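Local coordinates for protein alkaline phosphatase D (Bacillus subtilis, PDB 2YEQ) that hydrolyses phosphate esters as a phosphodiesterase and alkaline phosphatase, using an active site that contains iron and calcium, at residues A[15-20]-A[203-208]; A[83-88]-A[106-111]. All blocks are in the same frame, centred on the assembly; numbering follows the deposited sequence.

Contact 1: residues A[15-20]-A[203-208]. With EDO (1,2-ethanediol), chain I.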
ATOM      1  N   SER A  15      13.158   3.077   6.819  1.00 19.17           N
ATOM      2  CA  SER A  15      13.127   4.530   6.763  1.00 18.98           C
ATOM      3  C   SER A  15      11.908   4.992   5.983  1.00 17.41           C
ATOM      4  O   SER A  15      11.320   4.256   5.201  1.00 16.43           O
ATOM      5  CB  SER A  15      14.408   5.106   6.126  1.00 20.65           C
ATOM      6  OG  SER A  15      14.463   4.836   4.725  1.00 20.75           O
ATOM      7  N   GLY A  16      11.537   6.236   6.176  1.00 19.07           N
ATOM      8  CA  GLY A  16      10.312   6.687   5.563  1.00 20.36           C
ATOM      9  C   GLY A  16       9.993   8.145   5.676  1.00 18.98           C
ATOM     10  O   GLY A  16      10.704   8.927   6.301  1.00 21.46           O
ATOM     11  N   ASP A  17       8.897   8.498   5.026  1.00 21.59           N
ATOM     12  CA  ASP A  17       8.379   9.855   5.020  1.00 23.01           C
ATOM     13  C   ASP A  17       9.465  10.888   4.817  1.00 20.25           C
ATOM     14  O   ASP A  17       9.585  11.841   5.585  1.00 23.38           O
ATOM     15  CB  ASP A  17       7.575  10.110   6.303  1.00 24.43           C
ATOM     16  CG  ASP A  17       6.145   9.599   6.191  1.00 30.03           C
ATOM     17  OD1 ASP A  17       5.900   8.706   5.341  1.00 29.83           O
ATOM     18  OD2 ASP A  17       5.272  10.101   6.946  1.00 36.54           O
ATOM     19  N   PRO A  18      10.229  10.728   3.743  1.00 19.98           N
ATOM     20  CA  PRO A  18      11.328  11.654   3.489  1.00 20.54           C
ATOM     21  C   PRO A  18      10.817  13.021   3.141  1.00 23.92           C
ATOM     22  O   PRO A  18       9.767  13.129   2.475  1.00 23.38           O
ATOM     23  CB  PRO A  18      12.053  11.027   2.279  1.00 21.44           C
ATOM     24  CG  PRO A  18      11.034  10.275   1.588  1.00 21.64           C
ATOM     25  CD  PRO A  18      10.124   9.722   2.682  1.00 18.92           C
ATOM     26  N   LEU A  19      11.531  14.041   3.628  1.00 24.20           N
ATOM     27  CA  LEU A  19      11.375  15.427   3.207  1.00 23.33           C
ATOM     28  C   LEU A  19      12.738  15.889   2.660  1.00 24.59           C
ATOM     29  O   LEU A  19      13.677  15.104   2.577  1.00 21.99           O
ATOM     30  CB  LEU A  19      10.926  16.312   4.366  1.00 25.24           C
ATOM     31  CG  LEU A  19       9.511  16.031   4.919  1.00 27.19           C
ATOM     32  CD1 LEU A  19       9.230  16.868   6.159  1.00 28.35           C
ATOM     33  CD2 LEU A  19       8.437  16.233   3.853  1.00 28.06           C
ATOM     34  N   SER A  20      12.866  17.156   2.290  1.00 25.38           N
ATOM     35  CA  SER A  20      14.120  17.609   1.674  1.00 27.93           C
ATOM     36  C   SER A  20      15.269  17.725   2.668  1.00 29.44           C
ATOM     37  O   SER A  20      16.420  17.731   2.262  1.00 29.56           O
ATOM     38  CB  SER A  20      13.922  18.919   0.897  1.00 25.70           C
ATOM     39  OG  SER A  20      13.609  19.982   1.746  1.00 28.24           O
ATOM     40  N   PRO A 203      13.563   4.390   1.313  1.00 18.92           N
ATOM     41  CA  PRO A 203      12.529   5.018   2.141  1.00 20.19           C
ATOM     42  C   PRO A 203      11.156   4.644   1.628  1.00 21.32           C
ATOM     43  O   PRO A 203      10.961   4.591   0.409  1.00 20.32           O
ATOM     44  CB  PRO A 203      12.764   6.509   1.947  1.00 20.69           C
ATOM     45  CG  PRO A 203      13.476   6.618   0.644  1.00 20.05           C
ATOM     46  CD  PRO A 203      14.197   5.351   0.399  1.00 19.22           C
ATOM     47  N   TRP A 204      10.225   4.379   2.554  1.00 20.12           N
ATOM     48  CA  TRP A 204       8.867   3.975   2.228  1.00 17.70           C
ATOM     49  C   TRP A 204       7.866   5.062   2.653  1.00 18.11           C
ATOM     50  O   TRP A 204       8.044   5.735   3.689  1.00 19.44           O
ATOM     51  CB  TRP A 204       8.478   2.680   2.924  1.00 17.02           C
ATOM     52  CG  TRP A 204       9.072   1.420   2.361  1.00 17.86           C
ATOM     53  CD1 TRP A 204      10.357   1.239   1.921  1.00 16.79           C
ATOM     54  CD2 TRP A 204       8.422   0.151   2.213  1.00 18.51           C
ATOM     55  NE1 TRP A 204      10.533  -0.041   1.504  1.00 17.44           N
ATOM     56  CE2 TRP A 204       9.370  -0.740   1.679  1.00 17.21           C
ATOM     57  CE3 TRP A 204       7.119  -0.315   2.469  1.00 18.26           C
ATOM     58  CZ2 TRP A 204       9.073  -2.054   1.401  1.00 18.93           C
ATOM     59  CZ3 TRP A 204       6.818  -1.599   2.190  1.00 18.39           C
ATOM     60  CH2 TRP A 204       7.788  -2.480   1.675  1.00 20.06           C
ATOM     61  N   VAL A 205       6.818   5.206   1.839  1.00 17.70           N
ATOM     62  CA  VAL A 205       5.649   6.016   2.139  1.00 17.12           C
ATOM     63  C   VAL A 205       4.487   5.039   2.191  1.00 17.52           C
ATOM     64  O   VAL A 205       4.057   4.495   1.170  1.00 15.98           O
ATOM     65  CB  VAL A 205       5.432   7.124   1.099  1.00 18.25           C
ATOM     66  CG1 VAL A 205       4.202   8.008   1.447  1.00 18.06           C
ATOM     67  CG2 VAL A 205       6.682   8.011   1.051  1.00 19.06           C
ATOM     68  N   VAL A 206       3.996   4.763   3.400  1.00 16.15           N
ATOM     69  CA  VAL A 206       2.960   3.753   3.560  1.00 16.13           C
ATOM     70  C   VAL A 206       1.587   4.392   3.810  1.00 16.39           C
ATOM     71  O   VAL A 206       1.480   5.456   4.428  1.00 16.47           O
ATOM     72  CB  VAL A 206       3.320   2.775   4.736  1.00 17.21           C
ATOM     73  CG1 VAL A 206       4.662   2.050   4.444  1.00 17.38           C
ATOM     74  CG2 VAL A 206       3.411   3.545   6.065  1.00 16.51           C
ATOM     75  N   THR A 207       0.547   3.712   3.332  1.00 17.23           N
ATOM     76  CA  THR A 207      -0.826   3.996   3.735  1.00 17.70           C
ATOM     77  C   THR A 207      -1.550   2.681   3.789  1.00 17.16           C
ATOM     78  O   THR A 207      -1.138   1.727   3.128  1.00 20.22           O
ATOM     79  CB  THR A 207      -1.517   5.008   2.802  1.00 18.53           C
ATOM     80  OG1 THR A 207      -2.797   5.326   3.345  1.00 18.63           O
ATOM     81  CG2 THR A 207      -1.624   4.464   1.323  1.00 15.12           C
ATOM     82  N   TRP A 208      -2.587   2.581   4.619  1.00 16.96           N
ATOM     83  CA  TRP A 208      -3.201   1.274   4.898  1.00 16.67           C
ATOM     84  C   TRP A 208      -4.451   1.106   4.059  1.00 15.92           C
ATOM     85  O   TRP A 208      -4.948   2.071   3.501  1.00 16.68           O
ATOM     86  CB  TRP A 208      -3.562   1.146   6.393  1.00 18.13           C
ATOM     87  CG  TRP A 208      -4.296   2.294   6.978  1.00 18.51           C
ATOM     88  CD1 TRP A 208      -5.308   3.016   6.410  1.00 20.25           C
ATOM     89  CD2 TRP A 208      -4.080   2.858   8.277  1.00 18.82           C
ATOM     90  NE1 TRP A 208      -5.724   4.003   7.282  1.00 21.92           N
ATOM     91  CE2 TRP A 208      -4.992   3.922   8.433  1.00 20.66           C
ATOM     92  CE3 TRP A 208      -3.217   2.550   9.333  1.00 19.93           C
ATOM     93  CZ2 TRP A 208      -5.046   4.696   9.587  1.00 19.61           C
ATOM     94  CZ3 TRP A 208      -3.263   3.319  10.476  1.00 20.22           C
ATOM     95  CH2 TRP A 208      -4.187   4.382  10.602  1.00 21.33           C
TER
HETATM   96  C1  EDO I 535       6.207  13.763   5.276  0.50 35.01           C
HETATM   97  O1  EDO I 535       6.935  13.075   4.247  0.50 38.32           O
HETATM   98  C2  EDO I 535       4.942  12.995   5.626  0.50 34.83           C
HETATM   99  O2  EDO I 535       4.863  12.789   7.038  0.50 32.80           O
HETATM  100  O   HOH W   1       6.014   5.841   5.537  1.00 20.84           O
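W204 meets S15 and G16 through its backbone and CB, while its indole leads away: V206 CG1 lies in the ring plane at an edge, H199 stacks on the ring, and NE1 bonds to A198 O. The other flat group is the D17 carboxylate. Its OD2 accepts from ethanediol O2 at 2.7 Å, and OD1 forms a salt bridge with R263 and lies 2.9 Å from a water. That water takes the N-H of V206 and sits 2.7 Å from W204 O. An alanine at D17 would probably leave R263 without this charged mate and the water without its carboxylate partner.

Two backbone bonds, W204 N to S15 O (2.9 Å, 164°) and D17 N to W204 O (3.2 Å), define a parallel bridge between G16 and W204. It joins strand 13-16 of the N-terminal PhoD region to strand 203-206, which has strand 145-148 of the calcineurin-like phosphatase sheet on its other side; all three run parallel. A CB on G16 would fall 2.7 Å from W204 O, a clash. P18 CG packs on P203 CB at 4.2 Å, the two proline side chains crossing at about a right angle. S15 OG approaches P203 CA to 3.2 Å and bonds to T104 OG1.

Contact 2: residues A[83-88]-A[106-111]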
ATOM      1  N   GLU A  83      20.864  17.184   3.832  1.00 27.50           N
ATOM      2  CA  GLU A  83      20.861  17.898   2.558  1.00 30.14           C
ATOM      3  C   GLU A  83      19.847  17.264   1.615  1.00 27.31           C
ATOM      4  O   GLU A  83      19.584  16.071   1.710  1.00 26.78           O
ATOM      5  CB  GLU A  83      22.244  17.816   1.895  1.00 33.97           C
ATOM      6  CG  GLU A  83      23.393  18.445   2.699  1.00 39.51           C
ATOM      7  CD  GLU A  83      24.727  18.256   1.991  1.00 46.53           C
ATOM      8  OE1 GLU A  83      24.957  18.973   0.989  1.00 51.02           O
ATOM      9  OE2 GLU A  83      25.528  17.378   2.408  1.00 50.70           O
ATOM     10  N   PRO A  84      19.358  18.032   0.646  1.00 29.33           N
ATOM     11  CA  PRO A  84      18.325  17.527  -0.270  1.00 28.64           C
ATOM     12  C   PRO A  84      18.835  16.608  -1.365  1.00 27.46           C
ATOM     13  O   PRO A  84      19.982  16.680  -1.768  1.00 26.56           O
ATOM     14  CB  PRO A  84      17.725  18.788  -0.859  1.00 29.77           C
ATOM     15  CG  PRO A  84      18.790  19.796  -0.759  1.00 33.50           C
ATOM     16  CD  PRO A  84      19.562  19.479   0.491  1.00 31.56           C
ATOM     17  N   ASN A  85      17.966  15.713  -1.806  1.00 26.52           N
ATOM     18  CA  ASN A  85      18.250  14.766  -2.860  1.00 27.92           C
ATOM     19  C   ASN A  85      19.546  13.993  -2.669  1.00 31.85           C
ATOM     20  O   ASN A  85      20.293  13.771  -3.627  1.00 29.27           O
ATOM     21  CB  ASN A  85      18.261  15.503  -4.194  1.00 31.97           C
ATOM     22  CG  ASN A  85      17.949  14.605  -5.366  1.00 32.67           C
ATOM     23  OD1 ASN A  85      17.438  13.506  -5.225  1.00 35.01           O
ATOM     24  ND2 ASN A  85      18.290  15.080  -6.546  1.00 38.66           N
ATOM     25  N   LYS A  86      19.790  13.557  -1.442  1.00 29.04           N
ATOM     26  CA  LYS A  86      21.030  12.877  -1.092  1.00 30.06           C
ATOM     27  C   LYS A  86      20.786  11.529  -0.434  1.00 28.81           C
ATOM     28  O   LYS A  86      19.920  11.410   0.433  1.00 27.83           O
ATOM     29  CB  LYS A  86      21.839  13.762  -0.148  1.00 33.05           C
ATOM     30  CG  LYS A  86      23.238  13.238   0.114  1.00 38.80           C
ATOM     31  CD  LYS A  86      24.155  14.300   0.723  1.00 44.05           C
ATOM     32  CE  LYS A  86      25.552  14.305   0.082  1.00 49.92           C
ATOM     33  NZ  LYS A  86      26.146  12.952  -0.109  1.00 52.23           N
ATOM     34  N   VAL A  87      21.579  10.538  -0.839  1.00 26.74           N
ATOM     35  CA  VAL A  87      21.560   9.201  -0.275  1.00 26.58           C
ATOM     36  C   VAL A  87      22.295   9.200   1.035  1.00 27.86           C
ATOM     37  O   VAL A  87      23.392   9.779   1.130  1.00 28.86           O
ATOM     38  CB  VAL A  87      22.231   8.190  -1.209  1.00 26.39           C
ATOM     39  CG1 VAL A  87      22.390   6.806  -0.542  1.00 24.35           C
ATOM     40  CG2 VAL A  87      21.442   8.092  -2.507  1.00 25.02           C
ATOM     41  N   TYR A  88      21.706   8.567   2.055  1.00 24.58           N
ATOM     42  CA  TYR A  88      22.396   8.382   3.333  1.00 24.32           C
ATOM     43  C   TYR A  88      22.296   6.950   3.781  1.00 25.56           C
ATOM     44  O   TYR A  88      21.441   6.191   3.297  1.00 23.64           O
ATOM     45  CB  TYR A  88      21.802   9.272   4.398  1.00 25.67           C
ATOM     46  CG  TYR A  88      22.000  10.757   4.186  1.00 26.71           C
ATOM     47  CD1 TYR A  88      23.150  11.405   4.662  1.00 26.34           C
ATOM     48  CD2 TYR A  88      21.031  11.528   3.567  1.00 24.85           C
ATOM     49  CE1 TYR A  88      23.330  12.753   4.515  1.00 25.51           C
ATOM     50  CE2 TYR A  88      21.200  12.909   3.420  1.00 26.26           C
ATOM     51  CZ  TYR A  88      22.355  13.511   3.894  1.00 28.93           C
ATOM     52  OH  TYR A  88      22.517  14.871   3.762  1.00 30.13           O
ATOM     53  N   THR A 106      16.864  11.607   0.893  1.00 21.30           N
ATOM     54  CA  THR A 106      16.019  12.768   1.105  1.00 22.72           C
ATOM     55  C   THR A 106      15.371  13.200  -0.225  1.00 24.56           C
ATOM     56  O   THR A 106      15.846  12.866  -1.308  1.00 25.41           O
ATOM     57  CB  THR A 106      16.800  13.980   1.673  1.00 23.48           C
ATOM     58  OG1 THR A 106      17.967  14.217   0.866  1.00 23.83           O
ATOM     59  CG2 THR A 106      17.180  13.784   3.132  1.00 24.53           C
ATOM     60  N   LEU A 107      14.290  13.958  -0.125  1.00 26.41           N
ATOM     61  CA  LEU A 107      13.639  14.517  -1.309  1.00 24.64           C
ATOM     62  C   LEU A 107      14.472  15.676  -1.884  1.00 24.62           C
ATOM     63  O   LEU A 107      15.239  16.312  -1.168  1.00 22.91           O
ATOM     64  CB  LEU A 107      12.271  15.075  -0.939  1.00 23.79           C
ATOM     65  CG  LEU A 107      11.234  14.096  -0.373  1.00 22.96           C
ATOM     66  CD1 LEU A 107       9.912  14.852  -0.189  1.00 22.00           C
ATOM     67  CD2 LEU A 107      11.080  12.900  -1.277  1.00 20.93           C
ATOM     68  N   PRO A 108      14.274  15.981  -3.161  1.00 27.29           N
ATOM     69  CA  PRO A 108      14.781  17.241  -3.727  1.00 28.63           C
ATOM     70  C   PRO A 108      14.227  18.446  -2.987  1.00 30.71           C
ATOM     71  O   PRO A 108      13.160  18.367  -2.367  1.00 27.67           O
ATOM     72  CB  PRO A 108      14.232  17.245  -5.164  1.00 29.07           C
ATOM     73  CG  PRO A 108      13.955  15.845  -5.490  1.00 29.87           C
ATOM     74  CD  PRO A 108      13.615  15.149  -4.173  1.00 29.34           C
ATOM     75  N   ALA A 109      14.954  19.554  -3.051  1.00 32.50           N
ATOM     76  CA  ALA A 109      14.481  20.822  -2.502  1.00 33.64           C
ATOM     77  C   ALA A 109      13.147  21.168  -3.159  1.00 34.27           C
ATOM     78  O   ALA A 109      12.932  20.840  -4.324  1.00 32.79           O
ATOM     79  CB  ALA A 109      15.517  21.932  -2.737  1.00 31.84           C
ATOM     80  N   PRO A 110      12.223  21.760  -2.405  1.00 38.85           N
ATOM     81  CA  PRO A 110      10.935  22.134  -2.984  1.00 38.76           C
ATOM     82  C   PRO A 110      11.137  22.966  -4.254  1.00 39.82           C
ATOM     83  O   PRO A 110      11.986  23.865  -4.277  1.00 39.55           O
ATOM     84  CB  PRO A 110      10.266  22.981  -1.886  1.00 44.63           C
ATOM     85  CG  PRO A 110      11.161  22.936  -0.695  1.00 43.39           C
ATOM     86  CD  PRO A 110      12.498  22.465  -1.139  1.00 44.51           C
ATOM     87  N   GLY A 111      10.405  22.642  -5.312  1.00 38.38           N
ATOM     88  CA  GLY A 111      10.549  23.349  -6.582  1.00 41.52           C
ATOM     89  C   GLY A 111      11.803  23.037  -7.391  1.00 42.27           C
ATOM     90  O   GLY A 111      11.941  23.534  -8.506  1.00 45.44           O
TER
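T106 reaches across to three residues of 83-88 with its two branches. Its first torsion (chi1 51°) places OG1 between the backbone N and the carbonyl carbon, where the hydroxyl serves both as donor and as acceptor. It gives its proton to E83 O at 2.6 Å, in the carbonyl plane and on a lone pair, and it receives K86 N at 3.0 Å along a nearly straight N-H (169°). Both roles together fix the rotation of the hydroxyl. The other branch, CG2, comes obliquely to the Y88 ring, 4.1 Å from CE2.

The backbone of T106 is tied as well, its N donating to K86 O at 3.1 Å. One residue further, N85 N donates to L107 O at 2.9 Å, arriving above the carbonyl plane. In the N85 side chain CG, anti to the backbone N (chi1 -155°), comes within 4.2 Å of P108 CG; OD1 is bonded to K105 NZ. On the neighbouring residue, P84 CB rests 3.6 Å from A109 N and also packs on the methyl of A109.

Y88 folds back on its own segment: OH accepts E83 N at 2.8 Å, and E83 O lies in the ring plane at its edge. L82 touches the side chains of both Y88 and T106. This tyrosine, bonded to the backbone N five residues earlier at the start of strand 87-94, is a tyrosine corner, consistent with the immunoglobulin-like Greek-key fold of the E-set N-terminal domain.

The two contacts adjoin, their centres 13 Å apart, and contact 2 is nested in the chain loop that contact 1 closes. They touch directly: L19 O and L107 N are 3.0 Å apart, a probable backbone hydrogen bond, P18 O packs on L107 CD1 at 3.2 Å, and S20 CB lies 3.4 Å from P108 O. F265 of strand 263-267 touches both V205 and L107. The centre of contact 1 lies about 11 Å from the centre of the chain, and its segment 203-208 runs straight into D209 and D210, which bind calcium. The centre of contact 2 lies about 23 Å from the centre of the chain; it ties the start of strand 87-94 to the loop that leads from strand 97-105 towards strand 117-122.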